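Local coordinates for protein metalloregulator ScaR (Streptococcus gordonii, PDB 3HRS) that probably binds DNA as a homodimer and represses transcription when activated by manganese, as a regulator of the DtxR/MntR family, at residues A[79-82]-A[83-87]; A[20-23]-A[24-27]; A[182-185]-A[186-189]. All blocks are in the same frame, centred on the assembly; numbering follows the deposited sequence.

The three contacts are local ones at points where secondary structure begins, ends or reverses, each in a different module. Interaction 2 comes first, at the N-terminus of helix 23-30 in the DNA-binding region; interaction 1 follows at the C-terminal end of helix 62-84 in the metal-binding and dimerisation region; interaction 3 closes the series at the turn joining strands 177-184 and 189-194 in the FeoA region. The centres of interactions 1 and 2 lie about 34 Å apart, on opposite sides of the chain's centre. Those of interactions 1 and 3 are about 38 Å apart. None touches another, consistent with DNA reading and metal sensing being housed in separate modules.

Interaction 1 (A[79-82]-A[83-87]); sequences EVFL and VHHLG
Phe81 and Leu82 meet His85 and Leu86 around the C-terminal end of helix 62-84, after which Gly87 turns the chain aside with a positive phi of 54°. This helix belongs to the metal-binding and dimerisation region of a DtxR/MntR-type regulator. The backbone bonds are those of a helix coming to its close. His84 N donates to Val80 O at 3.1 Å, and His85 N to Phe81 O at 2.9 Å. One step on, the bond from Leu86 N to Leu82 O is weak, 3.2 Å long and bent to 130°, as the helical pattern weakens ahead of the glycine.

Side-chain packing centres on the Phe81 ring. With its CG anti to the backbone N (chi1 171°), the ring reaches along the helix to the following turn and is flanked by two side chains. On its CD1 and CE1 flank lies His85, whose CB stands 3.8 Å from Phe81 CD1; the two rings are inclined to one another, their centres 5.3 Å apart. At the CE2 flank comes Leu86. The Phe81 ring also meets Phe81 of the second subunit, and Phe108 of that subunit packs on Phe81, Leu82 and Leu86, making this helix end part of the dimer interface.

The metal-site side is carried by Glu79, a zinc ligand of this protein although no metal is bound to this chain; its side chain touches that of His124, another ligand. Back at the interface, Leu86 CD1 serves two neighbours, lying 3.6 Å from Phe81 CE2 and 3.9 Å from Leu82 CD2.

Interaction 2 (A[20-23]-A[24-27]); sequences KITN and KEIA
Thr22 caps helix 23-30 by turning its hydroxyl back over the first turn, where OG1 accepts the backbone N-H of Glu25. The separation of Thr22 OG1 and Glu25 N is modelled at 2.4 Å, too short to be taken literally at this resolution. Further polar support comes from the backbone: Ala27 N donates to Asn23 O at 2.6 Å, while the bond from Ile26 N to Thr22 O is weak. The reciprocal half of a capping box is not formed, since Glu25 OE2 stays 4.1 Å from Thr22 N; the extended Glu25 side chain instead crosses that of Thr22 at about a right angle, passing the CG2 methyl. A carboxylate so near a helix N-terminus would probably be favoured by the helix dipole.

Apolar contact spans the cap. Ile21 CG2, anti to its own backbone N, meets Ile26 CD1 at 3.6 Å, joining the residue before the cap to the fourth residue after it in a hydrophobic staple. Leu11 of helix 4-13 and Tyr58 of strand 57-60 touch both isoleucines, and Val37 and Met41 of helix 34-46 cover Ile26.

Staple and N-cap together thus start a helix of the helix-turn-helix unit in a winged-helix DNA-binding domain.

Interaction 3 (A[182-185]-A[186-189]); sequences GYDD and FSHL
Leu189 O is approached by three parts of the strand before the turn. Asp184 N gives it a hydrogen bond of 3.1 Å, arriving nearly along the C=O axis; Tyr183 CA adds a CA-H...O contact at 3.5 Å; and the oxygen also stands over one face of the Tyr183 ring, displaced toward its rim. This is the neck of a beta hairpin, where antiparallel strands 177-184 and 189-194 of the five-stranded sheet in the FeoA region, an SH3-like module, are joined by a short surface turn.

Within the turn, Asp184 uses its side chain as a brace. Ser187 N donates to Asp184 OD1 at 3.3 Å, meeting the oxygen from above the carboxylate plane. CG anti to the backbone N (chi1 -167°) swings the carboxylate forward over the turn to Ser187 N; the backbone bend itself brings Asp184 CB against Ser187 CB. A further bond, from His188 N to Asp184 O, is doubtful in detail, as the nitrogen is crowded in the model. His188 itself has a positive phi of 64°, which helps the chain reverse.

The side chains of Tyr183 and His188 lie side by side, pointing the same way. Tyr183 OH stands over one face of the His188 imidazole, 3.2 Å from His188 CD2, while Tyr190 packs edge-to-face with the Tyr183 ring. His188 ND1 in turn donates to Phe186 O at 3.0 Å, with the carbonyl oxygen in the imidazole plane. This bond helps hold the rotation of the imidazole beneath the phenol oxygen and implies that ND1 probably carries a proton.

Interaction 1 (A[79-82]-A[83-87])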
loop_
_atom_site.group_PDB
_atom_site.type_symbol
_atom_site.label_atom_id
_atom_site.label_comp_id
_atom_site.label_asym_id
_atom_site.label_seq_id
_atom_site.Cartn_x
_atom_site.Cartn_y
_atom_site.Cartn_z
ATOM N N GLU A 79 -6.327 -7.426 4.381
ATOM C CA GLU A 79 -6.562 -8.811 4.000
ATOM C C GLU A 79 -7.694 -8.842 2.988
ATOM O O GLU A 79 -7.494 -9.307 1.878
ATOM C CB GLU A 79 -6.896 -9.673 5.207
ATOM C CG GLU A 79 -7.285 -11.087 4.853
ATOM C CD GLU A 79 -6.117 -12.033 4.915
ATOM O OE1 GLU A 79 -6.285 -13.205 4.491
ATOM O OE2 GLU A 79 -5.040 -11.603 5.402
ATOM N N VAL A 80 -8.870 -8.332 3.380
ATOM C CA VAL A 80 -10.033 -8.250 2.504
ATOM C C VAL A 80 -9.712 -7.584 1.174
ATOM O O VAL A 80 -10.170 -8.033 0.147
ATOM C CB VAL A 80 -11.168 -7.432 3.109
ATOM C CG1 VAL A 80 -12.229 -7.088 2.021
ATOM C CG2 VAL A 80 -11.799 -8.182 4.266
ATOM N N PHE A 81 -8.945 -6.504 1.179
ATOM C CA PHE A 81 -8.632 -5.862 -0.093
ATOM C C PHE A 81 -7.797 -6.791 -0.980
ATOM O O PHE A 81 -8.121 -6.989 -2.127
ATOM C CB PHE A 81 -7.944 -4.495 0.099
ATOM C CG PHE A 81 -7.415 -3.882 -1.181
ATOM C CD1 PHE A 81 -8.273 -3.272 -2.085
ATOM C CD2 PHE A 81 -6.049 -3.892 -1.464
ATOM C CE1 PHE A 81 -7.774 -2.677 -3.258
ATOM C CE2 PHE A 81 -5.539 -3.294 -2.631
ATOM C CZ PHE A 81 -6.397 -2.689 -3.527
ATOM N N LEU A 82 -6.728 -7.359 -0.438
ATOM C CA LEU A 82 -5.808 -8.154 -1.235
ATOM C C LEU A 82 -6.459 -9.358 -1.884
ATOM O O LEU A 82 -6.226 -9.635 -3.076
ATOM C CB LEU A 82 -4.600 -8.597 -0.418
ATOM C CG LEU A 82 -3.756 -7.384 -0.014
ATOM C CD1 LEU A 82 -2.414 -7.835 0.526
ATOM C CD2 LEU A 82 -3.591 -6.441 -1.211
ATOM N N VAL A 83 -7.274 -10.082 -1.122
ATOM C CA VAL A 83 -7.847 -11.291 -1.689
ATOM C C VAL A 83 -9.050 -11.020 -2.581
ATOM O O VAL A 83 -9.119 -11.554 -3.685
ATOM C CB VAL A 83 -8.094 -12.423 -0.657
ATOM C CG1 VAL A 83 -7.857 -11.943 0.746
ATOM C CG2 VAL A 83 -9.486 -13.032 -0.828
ATOM N N HIS A 84 -9.974 -10.177 -2.148
ATOM C CA HIS A 84 -11.127 -9.851 -2.998
ATOM C C HIS A 84 -10.889 -8.949 -4.218
ATOM O O HIS A 84 -11.538 -9.091 -5.260
ATOM C CB HIS A 84 -12.244 -9.282 -2.168
ATOM C CG HIS A 84 -12.892 -10.299 -1.294
ATOM N ND1 HIS A 84 -14.107 -10.090 -0.675
ATOM C CD2 HIS A 84 -12.501 -11.550 -0.948
ATOM C CE1 HIS A 84 -14.441 -11.164 0.015
ATOM N NE2 HIS A 84 -13.480 -12.064 -0.134
ATOM N N HIS A 85 -9.984 -8.008 -4.106
ATOM C CA HIS A 85 -9.843 -7.051 -5.194
ATOM C C HIS A 85 -8.713 -7.488 -6.079
ATOM O O HIS A 85 -8.856 -7.441 -7.293
ATOM C CB HIS A 85 -9.641 -5.615 -4.676
ATOM C CG HIS A 85 -10.911 -4.973 -4.223
ATOM N ND1 HIS A 85 -11.240 -3.665 -4.526
ATOM C CD2 HIS A 85 -11.951 -5.467 -3.509
ATOM C CE1 HIS A 85 -12.425 -3.379 -4.010
ATOM N NE2 HIS A 85 -12.878 -4.454 -3.387
ATOM N N LEU A 86 -7.611 -7.950 -5.483
ATOM C CA LEU A 86 -6.414 -8.275 -6.264
ATOM C C LEU A 86 -6.193 -9.770 -6.483
ATOM O O LEU A 86 -5.184 -10.170 -7.052
ATOM C CB LEU A 86 -5.182 -7.654 -5.615
ATOM C CG LEU A 86 -5.304 -6.143 -5.333
ATOM C CD1 LEU A 86 -3.946 -5.554 -4.954
ATOM C CD2 LEU A 86 -5.883 -5.407 -6.543
ATOM N N GLY A 87 -7.137 -10.590 -6.026
ATOM C CA GLY A 87 -7.027 -12.037 -6.098
ATOM C C GLY A 87 -5.783 -12.681 -5.493
ATOM O O GLY A 87 -5.324 -13.720 -5.976
#

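Interaction 2 (A[20-23]-A[24-27])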
loop_
_atom_site.group_PDB
_atom_site.type_symbol
_atom_site.label_atom_id
_atom_site.label_comp_id
_atom_site.label_asym_id
_atom_site.label_seq_id
_atom_site.Cartn_x
_atom_site.Cartn_y
_atom_site.Cartn_z
ATOM N N LYS A 20 -1.807 -16.276 33.350
ATOM C CA LYS A 20 -0.862 -15.190 33.521
ATOM C C LYS A 20 -0.262 -14.857 32.155
ATOM O O LYS A 20 -0.794 -15.239 31.114
ATOM C CB LYS A 20 0.240 -15.561 34.521
ATOM C CG LYS A 20 -0.001 -15.077 35.943
ATOM C CD LYS A 20 0.535 -16.083 36.962
ATOM C CE LYS A 20 -0.352 -17.342 37.020
ATOM N NZ LYS A 20 0.381 -18.605 37.361
ATOM N N ILE A 21 0.838 -14.120 32.180
ATOM C CA ILE A 21 1.567 -13.750 30.992
ATOM C C ILE A 21 2.987 -13.609 31.467
ATOM O O ILE A 21 3.380 -12.565 31.973
ATOM C CB ILE A 21 1.102 -12.407 30.459
ATOM C CG1 ILE A 21 -0.352 -12.480 30.012
ATOM C CG2 ILE A 21 1.957 -11.968 29.290
ATOM C CD1 ILE A 21 -0.731 -11.348 29.063
ATOM N N THR A 22 3.753 -14.682 31.358
ATOM C CA THR A 22 5.148 -14.629 31.752
ATOM C C THR A 22 5.845 -13.714 30.749
ATOM O O THR A 22 5.273 -13.385 29.712
ATOM C CB THR A 22 5.771 -16.032 31.701
ATOM O OG1 THR A 22 6.505 -16.187 30.482
ATOM C CG2 THR A 22 4.678 -17.095 31.761
ATOM N N ASN A 23 7.062 -13.277 31.051
ATOM C CA ASN A 23 7.872 -12.636 30.023
ATOM C C ASN A 23 8.553 -13.720 29.201
ATOM O O ASN A 23 8.859 -13.520 28.027
ATOM C CB ASN A 23 8.897 -11.672 30.621
ATOM C CG ASN A 23 8.257 -10.405 31.166
ATOM O OD1 ASN A 23 7.216 -10.456 31.819
ATOM N ND2 ASN A 23 8.882 -9.263 30.905
ATOM N N LYS A 24 8.780 -14.868 29.840
ATOM C CA LYS A 24 9.273 -16.064 29.161
ATOM C C LYS A 24 8.366 -16.304 27.953
ATOM O O LYS A 24 8.841 -16.455 26.824
ATOM C CB LYS A 24 9.277 -17.278 30.123
ATOM C CG LYS A 24 10.208 -18.466 29.724
ATOM C CD LYS A 24 10.386 -19.528 30.854
ATOM C CE LYS A 24 11.407 -20.631 30.470
ATOM N NZ LYS A 24 11.738 -21.636 31.543
ATOM N N GLU A 25 7.057 -16.301 28.198
ATOM C CA GLU A 25 6.067 -16.545 27.157
ATOM C C GLU A 25 6.095 -15.462 26.096
ATOM O O GLU A 25 6.043 -15.754 24.898
ATOM C CB GLU A 25 4.664 -16.675 27.751
ATOM C CG GLU A 25 4.147 -18.105 27.771
ATOM C CD GLU A 25 2.648 -18.176 27.990
ATOM O OE1 GLU A 25 1.994 -19.085 27.417
ATOM O OE2 GLU A 25 2.133 -17.307 28.727
ATOM N N ILE A 26 6.178 -14.213 26.538
ATOM C CA ILE A 26 6.321 -13.107 25.611
ATOM C C ILE A 26 7.602 -13.265 24.804
ATOM O O ILE A 26 7.618 -13.030 23.603
ATOM C CB ILE A 26 6.319 -11.751 26.337
ATOM C CG1 ILE A 26 4.921 -11.446 26.880
ATOM C CG2 ILE A 26 6.775 -10.641 25.394
ATOM C CD1 ILE A 26 4.880 -10.326 27.887
ATOM N N ALA A 27 8.676 -13.668 25.465
ATOM C CA ALA A 27 9.935 -13.868 24.769
ATOM C C ALA A 27 9.787 -15.012 23.775
ATOM O O ALA A 27 10.347 -14.975 22.682
ATOM C CB ALA A 27 11.040 -14.166 25.750
#

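Interaction 3 (A[182-185]-A[186-189])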
loop_
_atom_site.group_PDB
_atom_site.type_symbol
_atom_site.label_atom_id
_atom_site.label_comp_id
_atom_site.label_asym_id
_atom_site.label_seq_id
_atom_site.Cartn_x
_atom_site.Cartn_y
_atom_site.Cartn_z
ATOM N N GLY A 182 -16.785 -35.494 18.438
ATOM C CA GLY A 182 -16.399 -35.436 19.836
ATOM C C GLY A 182 -14.913 -35.606 20.080
ATOM O O GLY A 182 -14.161 -36.066 19.218
ATOM N N TYR A 183 -14.485 -35.209 21.268
ATOM C CA TYR A 183 -13.138 -35.493 21.727
ATOM C C TYR A 183 -13.080 -36.951 22.190
ATOM O O TYR A 183 -13.887 -37.365 23.021
ATOM C CB TYR A 183 -12.803 -34.565 22.895
ATOM C CG TYR A 183 -11.370 -34.623 23.371
ATOM C CD1 TYR A 183 -10.443 -33.691 22.937
ATOM C CD2 TYR A 183 -10.949 -35.596 24.264
ATOM C CE1 TYR A 183 -9.132 -33.727 23.372
ATOM C CE2 TYR A 183 -9.637 -35.643 24.705
ATOM C CZ TYR A 183 -8.734 -34.703 24.256
ATOM O OH TYR A 183 -7.427 -34.736 24.686
ATOM N N ASP A 184 -12.153 -37.737 21.644
ATOM C CA ASP A 184 -11.884 -39.069 22.194
ATOM C C ASP A 184 -10.995 -38.907 23.423
ATOM O O ASP A 184 -9.886 -38.387 23.323
ATOM C CB ASP A 184 -11.220 -39.987 21.166
ATOM C CG ASP A 184 -11.227 -41.446 21.595
ATOM O OD1 ASP A 184 -10.595 -41.781 22.624
ATOM O OD2 ASP A 184 -11.863 -42.265 20.898
ATOM N N ASP A 185 -11.491 -39.349 24.575
ATOM C CA ASP A 185 -10.899 -38.995 25.869
ATOM C C ASP A 185 -9.428 -39.366 26.071
ATOM O O ASP A 185 -8.702 -38.661 26.779
ATOM C CB ASP A 185 -11.747 -39.549 27.018
ATOM C CG ASP A 185 -12.843 -38.589 27.452
ATOM O OD1 ASP A 185 -12.821 -37.416 27.017
ATOM O OD2 ASP A 185 -13.722 -39.011 28.240
ATOM N N PHE A 186 -8.985 -40.464 25.468
ATOM C CA PHE A 186 -7.569 -40.812 25.555
ATOM C C PHE A 186 -6.809 -40.617 24.245
ATOM O O PHE A 186 -5.639 -40.225 24.259
ATOM C CB PHE A 186 -7.355 -42.229 26.076
ATOM C CG PHE A 186 -5.934 -42.502 26.466
ATOM C CD1 PHE A 186 -5.029 -42.982 25.536
ATOM C CD2 PHE A 186 -5.493 -42.245 27.755
ATOM C CE1 PHE A 186 -3.714 -43.221 25.889
ATOM C CE2 PHE A 186 -4.179 -42.483 28.115
ATOM C CZ PHE A 186 -3.287 -42.971 27.180
ATOM N N SER A 187 -7.472 -40.901 23.124
ATOM C CA SER A 187 -6.927 -40.625 21.794
ATOM C C SER A 187 -6.277 -39.242 21.802
ATOM O O SER A 187 -5.292 -38.992 21.108
ATOM C CB SER A 187 -8.056 -40.678 20.751
ATOM O OG SER A 187 -7.604 -41.056 19.459
ATOM N N HIS A 188 -6.841 -38.355 22.616
ATOM C CA HIS A 188 -6.427 -36.962 22.673
ATOM C C HIS A 188 -6.705 -36.272 21.347
ATOM O O HIS A 188 -6.092 -35.257 21.028
ATOM C CB HIS A 188 -4.950 -36.842 23.058
ATOM C CG HIS A 188 -4.719 -36.608 24.521
ATOM N ND1 HIS A 188 -4.842 -37.605 25.467
ATOM C CD2 HIS A 188 -4.365 -35.490 25.200
ATOM C CE1 HIS A 188 -4.578 -37.110 26.663
ATOM N NE2 HIS A 188 -4.283 -35.829 26.529
ATOM N N LEU A 189 -7.642 -36.820 20.580
ATOM C CA LEU A 189 -7.950 -36.282 19.258
ATOM C C LEU A 189 -9.365 -35.739 19.119
ATOM O O LEU A 189 -10.265 -36.062 19.897
ATOM C CB LEU A 189 -7.711 -37.335 18.176
ATOM C CG LEU A 189 -6.323 -37.967 18.168
ATOM C CD1 LEU A 189 -6.224 -38.989 17.042
ATOM C CD2 LEU A 189 -5.236 -36.894 18.050
#